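Local coordinates for protein ESSB (Geobacillus thermodenitrificans, PDB 4ANO) that is an integral membrane component of the type VII secretion system, here its cytoplasmic part, and binds other copies of itself, at residues I92-K97 with K149-A154; L155-Y160 with S175-E180; K179-A184 with E195-E200. All coordinates share one frame; numbering follows the deposited sequence.

Contact 1 of 3, residues I92-K97 with K149-A154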
# COMPACT_ATOMS: atom_id res chain seq x y z
N ILE A 92 -3.51 8.50 6.94
CA ILE A 92 -3.38 8.15 8.36
C ILE A 92 -3.81 6.72 8.73
O ILE A 92 -3.07 6.01 9.43
CB ILE A 92 -4.08 9.25 9.25
CG1 ILE A 92 -3.35 10.60 9.08
CG2 ILE A 92 -4.15 8.82 10.70
CD1 ILE A 92 -4.03 11.81 9.80
N HIS A 93 -4.95 6.29 8.23
CA HIS A 93 -5.37 4.91 8.41
C HIS A 93 -4.36 3.93 7.81
O HIS A 93 -4.10 2.91 8.41
CB HIS A 93 -6.71 4.63 7.74
CG HIS A 93 -7.86 5.43 8.27
ND1 HIS A 93 -8.79 6.00 7.44
CD2 HIS A 93 -8.25 5.75 9.53
CE1 HIS A 93 -9.70 6.65 8.15
NE2 HIS A 93 -9.38 6.53 9.43
N LEU A 94 -3.83 4.23 6.64
CA LEU A 94 -2.76 3.39 6.05
C LEU A 94 -1.56 3.26 6.96
O LEU A 94 -1.06 2.15 7.24
CB LEU A 94 -2.32 3.96 4.67
CG LEU A 94 -1.16 3.16 4.04
CD1 LEU A 94 -1.52 1.74 3.69
CD2 LEU A 94 -0.75 3.88 2.70
N VAL A 95 -1.11 4.38 7.49
CA VAL A 95 0.13 4.35 8.30
C VAL A 95 -0.19 3.60 9.59
O VAL A 95 0.58 2.78 10.01
CB VAL A 95 0.64 5.80 8.61
CG1 VAL A 95 1.82 5.76 9.58
CG2 VAL A 95 1.01 6.51 7.30
N SER A 96 -1.38 3.80 10.15
CA SER A 96 -1.80 3.02 11.33
C SER A 96 -1.94 1.48 11.16
O SER A 96 -1.89 0.72 12.14
CB SER A 96 -3.09 3.61 11.93
OG SER A 96 -4.25 3.10 11.27
N LYS A 97 -2.08 1.02 9.91
CA LYS A 97 -2.29 -0.41 9.63
C LYS A 97 -1.00 -1.16 9.47
O LYS A 97 -0.93 -2.36 9.74
CB LYS A 97 -3.12 -0.60 8.37
CG LYS A 97 -3.21 -2.01 7.93
CD LYS A 97 -4.50 -2.31 7.24
CE LYS A 97 -4.33 -3.55 6.42
NZ LYS A 97 -4.03 -4.81 7.20
N LYS A 149 5.98 6.26 2.69
CA LYS A 149 6.17 7.71 2.46
C LYS A 149 5.77 8.03 1.00
O LYS A 149 5.01 9.00 0.75
CB LYS A 149 7.62 8.09 2.72
CG LYS A 149 7.97 8.17 4.24
CD LYS A 149 9.53 8.31 4.38
CE LYS A 149 9.98 8.64 5.80
NZ LYS A 149 11.49 8.55 5.90
N ALA A 150 6.24 7.19 0.07
CA ALA A 150 5.98 7.46 -1.34
C ALA A 150 4.48 7.32 -1.61
O ALA A 150 3.91 8.07 -2.42
CB ALA A 150 6.78 6.58 -2.24
N THR A 151 3.88 6.26 -1.04
CA THR A 151 2.42 6.00 -1.24
C THR A 151 1.55 7.12 -0.65
O THR A 151 0.59 7.64 -1.27
CB THR A 151 2.00 4.65 -0.68
OG1 THR A 151 2.78 3.66 -1.38
CG2 THR A 151 0.49 4.45 -0.90
N VAL A 152 1.89 7.55 0.55
CA VAL A 152 1.18 8.66 1.16
C VAL A 152 1.36 9.96 0.36
O VAL A 152 0.34 10.68 0.15
CB VAL A 152 1.78 8.85 2.58
CG1 VAL A 152 1.38 10.23 3.19
CG2 VAL A 152 1.29 7.71 3.48
N LEU A 153 2.58 10.25 -0.10
CA LEU A 153 2.77 11.45 -0.97
C LEU A 153 2.01 11.33 -2.27
O LEU A 153 1.39 12.28 -2.77
CB LEU A 153 4.24 11.73 -1.26
CG LEU A 153 4.93 12.22 0.02
CD1 LEU A 153 6.45 12.23 -0.08
CD2 LEU A 153 4.41 13.51 0.46
N ALA A 154 2.04 10.16 -2.89
CA ALA A 154 1.24 9.96 -4.09
C ALA A 154 -0.27 10.17 -3.83
O ALA A 154 -0.98 10.66 -4.70
CB ALA A 154 1.47 8.60 -4.66
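Two nearly antiparallel helices, 84-98 and 141-155, pack here through Leu-94 and Val-95 on one side and Thr-151 and Val-152 on the other. The short segments run at 165° to one another, their axes 10.6 Å apart, and the nearest backbone pair is Leu-94 with Val-152. All four touching residues are buried, and their branched side chains meet by methyl groups alone. Leu-94 points toward the other helix, and with CG anti to its backbone N (chi1 177°) its CD2 comes to 3.9 Å from Thr-151 CG2, the two side chains crossing at about a right angle. The same CD2 lies 4.4 Å from Val-152 CG2. That methyl is shared: Val-95 CG2 reaches it at 4.0 Å, again with the side chains roughly perpendicular, so Val-152 meets two successive residues of the opposing helix. Thr-151 offers its methyl to Leu-94, while its OG1 is hydrogen-bonded to Glu-147 O one turn back; the buried hydroxyl is thus satisfied within its own helix. Around this small apolar patch, Val-110 touches both Leu-94 and Thr-151, and Pro-123 and Phe-125 of strand 123-125 also lie against Leu-94. The antiparallel pair is consistent with the helical lobe of a protein-kinase-like fold, the clan in which the YukC family is placed.

Contact 2 of 3, residues L155-Y160 with S175-E180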
# COMPACT_ATOMS: atom_id res chain seq x y z
N LEU A 155 -0.75 9.81 -2.66
CA LEU A 155 -2.17 9.92 -2.38
C LEU A 155 -2.59 11.39 -2.01
O LEU A 155 -3.69 11.82 -2.39
CB LEU A 155 -2.50 9.00 -1.23
CG LEU A 155 -3.94 8.93 -0.74
CD1 LEU A 155 -4.77 8.44 -1.92
CD2 LEU A 155 -4.06 7.97 0.42
N THR A 156 -1.71 12.09 -1.30
CA THR A 156 -2.04 13.37 -0.64
C THR A 156 -1.58 14.53 -1.50
O THR A 156 -2.39 15.15 -2.13
CB THR A 156 -1.44 13.47 0.79
OG1 THR A 156 -0.00 13.29 0.75
CG2 THR A 156 -2.03 12.37 1.69
N GLU A 157 -0.30 14.84 -1.45
CA GLU A 157 0.34 15.87 -2.31
C GLU A 157 0.01 15.61 -3.77
O GLU A 157 -0.47 16.50 -4.50
CB GLU A 157 1.84 15.81 -2.13
CG GLU A 157 2.60 16.93 -2.85
CD GLU A 157 3.24 17.93 -1.89
OE1 GLU A 157 2.55 18.45 -0.97
OE2 GLU A 157 4.44 18.21 -2.10
N GLY A 158 0.28 14.38 -4.19
CA GLY A 158 0.03 13.87 -5.49
C GLY A 158 0.60 14.69 -6.67
O GLY A 158 -0.07 14.81 -7.70
N GLU A 159 1.80 15.26 -6.54
CA GLU A 159 2.35 15.97 -7.69
C GLU A 159 3.29 15.09 -8.52
O GLU A 159 3.79 15.51 -9.56
CB GLU A 159 3.00 17.29 -7.27
CG GLU A 159 3.22 18.28 -8.45
CD GLU A 159 1.92 18.87 -9.01
OE1 GLU A 159 0.95 19.05 -8.24
OE2 GLU A 159 1.88 19.18 -10.23
N TYR A 160 3.53 13.86 -8.06
CA TYR A 160 4.28 12.87 -8.84
C TYR A 160 3.69 11.48 -8.57
O TYR A 160 2.91 11.31 -7.64
CB TYR A 160 5.80 12.85 -8.53
CG TYR A 160 6.46 14.23 -8.64
CD1 TYR A 160 6.91 14.70 -9.88
CD2 TYR A 160 6.62 15.05 -7.51
CE1 TYR A 160 7.51 15.93 -10.00
CE2 TYR A 160 7.21 16.30 -7.62
CZ TYR A 160 7.66 16.74 -8.86
OH TYR A 160 8.25 17.99 -8.99
N SER A 175 7.94 19.85 -1.46
CA SER A 175 7.14 20.85 -0.70
C SER A 175 7.38 20.79 0.84
O SER A 175 7.95 19.81 1.33
CB SER A 175 5.67 20.69 -1.03
OG SER A 175 5.11 19.59 -0.33
N PRO A 176 6.99 21.84 1.61
CA PRO A 176 7.37 21.79 3.05
C PRO A 176 6.91 20.53 3.87
O PRO A 176 7.75 19.86 4.49
CB PRO A 176 6.81 23.10 3.61
CG PRO A 176 6.88 24.01 2.43
CD PRO A 176 6.58 23.20 1.21
N ILE A 177 5.60 20.26 3.89
CA ILE A 177 5.09 19.05 4.57
C ILE A 177 5.61 17.75 3.94
O ILE A 177 5.92 16.78 4.66
CB ILE A 177 3.53 19.02 4.67
CG1 ILE A 177 3.09 18.10 5.85
CG2 ILE A 177 2.89 18.55 3.33
CD1 ILE A 177 2.89 18.88 7.22
N ALA A 178 5.70 17.70 2.61
CA ALA A 178 6.34 16.59 1.97
C ALA A 178 7.72 16.39 2.56
O ALA A 178 8.08 15.27 2.92
CB ALA A 178 6.42 16.79 0.48
N LYS A 179 8.46 17.50 2.72
CA LYS A 179 9.85 17.45 3.23
C LYS A 179 9.88 16.89 4.63
O LYS A 179 10.76 16.10 4.96
CB LYS A 179 10.52 18.86 3.23
CG LYS A 179 11.98 18.82 3.80
CD LYS A 179 12.63 20.19 4.00
CE LYS A 179 14.14 20.01 4.28
NZ LYS A 179 14.80 21.31 4.04
N GLU A 180 8.90 17.29 5.42
CA GLU A 180 8.72 16.77 6.75
C GLU A 180 8.46 15.28 6.70
O GLU A 180 8.99 14.51 7.50
CB GLU A 180 7.53 17.45 7.40
CG GLU A 180 7.90 18.76 8.06
CD GLU A 180 6.80 19.29 8.96
OE1 GLU A 180 6.53 18.66 10.01
OE2 GLU A 180 6.23 20.35 8.62
O HOH W 1 6.79 17.26 -3.13
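This is a polar contact between a loop and a helix start, in which Glu-157 approaches Ser-175, the N-cap residue of helix 176-183. Segment 155-160 leads from helix 141-155 toward helix 162-168, and Gly-158 takes a positive phi as the chain turns away. Glu-157 sends CG out opposite its backbone N (chi1 -174°) and bends at chi2 (111°), which carries its carboxylate to the serine hydroxyl. Ser-175 OG donates to Glu-157 OE2; the 2.3 Å separation is very short, and as the glutamate has a second conformer the length is doubtful. On the helix itself, the CB of Ala-178 lies 3.5 Å from the same OE2, while Ile-177 brings CG2 to 4.3 Å from Glu-157 OE1. A carboxylate placed beside a helix start would probably be favoured by the helix dipole. Arg-87 holds the backbone of the loop through the carbonyl oxygens of Leu-155 and Thr-156. A water also joins the two segments, donating to Glu-157 OE2 at 2.7 Å and accepting from Ser-175 N at 3.3 Å.

Contact 3 of 3, residues K179-A184 with E195-E200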
# COMPACT_ATOMS: atom_id res chain seq x y z
N LYS A 179 8.46 17.50 2.72
CA LYS A 179 9.85 17.45 3.23
C LYS A 179 9.88 16.89 4.63
O LYS A 179 10.76 16.10 4.96
CB LYS A 179 10.52 18.86 3.23
CG LYS A 179 11.98 18.82 3.80
CD LYS A 179 12.63 20.19 4.00
CE LYS A 179 14.14 20.01 4.28
NZ LYS A 179 14.80 21.31 4.04
N GLU A 180 8.90 17.29 5.42
CA GLU A 180 8.72 16.77 6.75
C GLU A 180 8.46 15.28 6.70
O GLU A 180 8.99 14.51 7.50
CB GLU A 180 7.53 17.45 7.40
CG GLU A 180 7.90 18.76 8.06
CD GLU A 180 6.80 19.29 8.96
OE1 GLU A 180 6.53 18.66 10.01
OE2 GLU A 180 6.23 20.35 8.62
N LEU A 181 7.61 14.86 5.76
CA LEU A 181 7.35 13.41 5.61
C LEU A 181 8.58 12.58 5.23
O LEU A 181 8.87 11.61 5.93
CB LEU A 181 6.18 13.14 4.67
CG LEU A 181 4.73 13.43 5.04
CD1 LEU A 181 4.02 13.61 3.75
CD2 LEU A 181 4.09 12.26 5.74
N TRP A 182 9.33 12.95 4.17
CA TRP A 182 10.61 12.24 3.86
C TRP A 182 11.61 12.21 5.00
O TRP A 182 12.34 11.20 5.17
CB TRP A 182 11.32 12.82 2.65
CG TRP A 182 10.70 12.45 1.45
CD1 TRP A 182 10.16 13.27 0.51
CD2 TRP A 182 10.48 11.11 0.99
NE1 TRP A 182 9.62 12.53 -0.51
CE2 TRP A 182 9.79 11.20 -0.23
CE3 TRP A 182 10.76 9.84 1.52
CZ2 TRP A 182 9.41 10.07 -0.95
CZ3 TRP A 182 10.39 8.72 0.80
CH2 TRP A 182 9.73 8.84 -0.42
N GLN A 183 11.65 13.33 5.73
CA GLN A 183 12.54 13.51 6.87
C GLN A 183 12.28 12.50 7.98
O GLN A 183 13.21 12.09 8.67
CB GLN A 183 12.40 14.92 7.44
CG GLN A 183 13.21 15.96 6.75
CD GLN A 183 13.15 17.26 7.51
OE1 GLN A 183 13.38 17.29 8.72
NE2 GLN A 183 12.82 18.32 6.81
N ALA A 184 11.02 12.11 8.15
CA ALA A 184 10.57 11.38 9.33
C ALA A 184 11.35 10.04 9.48
O ALA A 184 11.58 9.35 8.50
CB ALA A 184 9.02 11.22 9.31
N GLU A 195 -0.47 14.06 11.29
CA GLU A 195 -1.49 14.53 12.21
C GLU A 195 -1.51 16.03 12.26
O GLU A 195 -2.58 16.64 12.30
CB GLU A 195 -1.30 13.97 13.60
CG GLU A 195 -2.67 13.81 14.26
CD GLU A 195 -3.33 12.52 13.83
OE1 GLU A 195 -2.68 11.47 13.96
OE2 GLU A 195 -4.49 12.56 13.37
N LYS A 196 -0.34 16.66 12.26
CA LYS A 196 -0.31 18.13 12.22
C LYS A 196 -0.89 18.64 10.90
O LYS A 196 -1.58 19.70 10.86
CB LYS A 196 1.10 18.68 12.47
CG LYS A 196 1.13 20.18 12.77
CD LYS A 196 2.56 20.74 12.75
CE LYS A 196 2.88 21.49 11.44
NZ LYS A 196 2.98 20.54 10.29
N TRP A 197 -0.64 17.90 9.82
CA TRP A 197 -1.20 18.26 8.50
C TRP A 197 -2.72 18.15 8.44
O TRP A 197 -3.37 19.04 7.89
CB TRP A 197 -0.60 17.40 7.42
CG TRP A 197 -0.89 17.90 6.00
CD1 TRP A 197 -1.46 19.09 5.59
CD2 TRP A 197 -0.50 17.23 4.82
NE1 TRP A 197 -1.51 19.14 4.22
CE2 TRP A 197 -0.92 18.00 3.73
CE3 TRP A 197 0.13 16.00 4.58
CZ2 TRP A 197 -0.70 17.61 2.42
CZ3 TRP A 197 0.33 15.61 3.30
CH2 TRP A 197 -0.06 16.40 2.23
N VAL A 198 -3.32 17.11 9.03
CA VAL A 198 -4.79 16.88 8.83
C VAL A 198 -5.47 18.01 9.64
O VAL A 198 -6.48 18.58 9.17
CB VAL A 198 -5.32 15.49 9.32
CG1 VAL A 198 -5.29 15.37 10.82
CG2 VAL A 198 -6.78 15.20 8.80
N ASP A 199 -4.90 18.34 10.81
CA ASP A 199 -5.44 19.46 11.64
C ASP A 199 -5.44 20.77 10.84
O ASP A 199 -6.44 21.49 10.81
CB ASP A 199 -4.64 19.68 12.96
CG ASP A 199 -4.91 18.60 14.03
OD1 ASP A 199 -5.87 17.82 13.86
OD2 ASP A 199 -4.13 18.51 15.03
N GLU A 200 -4.33 21.07 10.17
CA GLU A 200 -4.21 22.28 9.38
C GLU A 200 -5.24 22.31 8.28
O GLU A 200 -5.95 23.34 8.04
CB GLU A 200 -2.79 22.38 8.80
CG GLU A 200 -1.76 22.75 9.85
CD GLU A 200 -0.35 22.77 9.30
OE1 GLU A 200 -0.13 22.37 8.13
OE2 GLU A 200 0.54 23.20 10.07
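Leu-181 and Trp-197 form the apolar half of this contact, Glu-180 and Lys-196 the polar half, so that each of two neighbouring residues on helix 176-183 meets one of two neighbours on helix 187-207. Leu-181 CD1 approaches Trp-197 CZ3 at 4.2 Å, coming obliquely to the indole. Beside it, Glu-180 OE2 and Lys-196 NZ make a long salt bridge of 3.7 Å, the two side chains crossing at about a right angle. The carboxylate reaches across on a chain extended beyond CG; in the conformer given here, the lysine bends at chi3 (101°) and chi4 (-69°), which brings NZ between two acids. The second is Glu-200, one turn further along, whose OE2 stands 3.6 Å from NZ in another long salt bridge. The lysine thus joins a three-residue network in which its charge probably eases the proximity of the two glutamates, their OE2 atoms 6.5 Å apart. Further out, Leu-181 also touches Val-193 of the same partner helix and Leu-153 of helix 141-155. Trp-197 is buried, with Ile-88 of helix 84-98 and Thr-156 packing on it. Two consecutive helices, 176-183 and 187-207, thus pack across a short connection, a buried leucine-tryptophan contact lying beside a long, weak salt-bridge network at the surface, consistent with the helical part of a kinase-like fold.

The three contacts lie close together: centres of contacts 1 and 2 are about 12 Å apart, 1 and 3 about 11 Å, 2 and 3 about 9 Å. Contact 1 closes before the others open, and contact 3 begins on the segment where contact 2 ends, with Lys-179 and Glu-180 of helix 176-183 in common. Ile-177 of contact 2 reaches contact 3, its CD1 lying 3.8 Å from Trp-197 CB. Contact 1 is tied to contact 3 by Lys-149, whose NZ probably hydrogen-bonds Ala-184 O at 2.7 Å and Trp-182 O at 2.9 Å, gripping the end of helix 176-183. Leu-153 connects contact 1 to contact 2, its CD2 packing on Ala-178 CB. Together they link four helices.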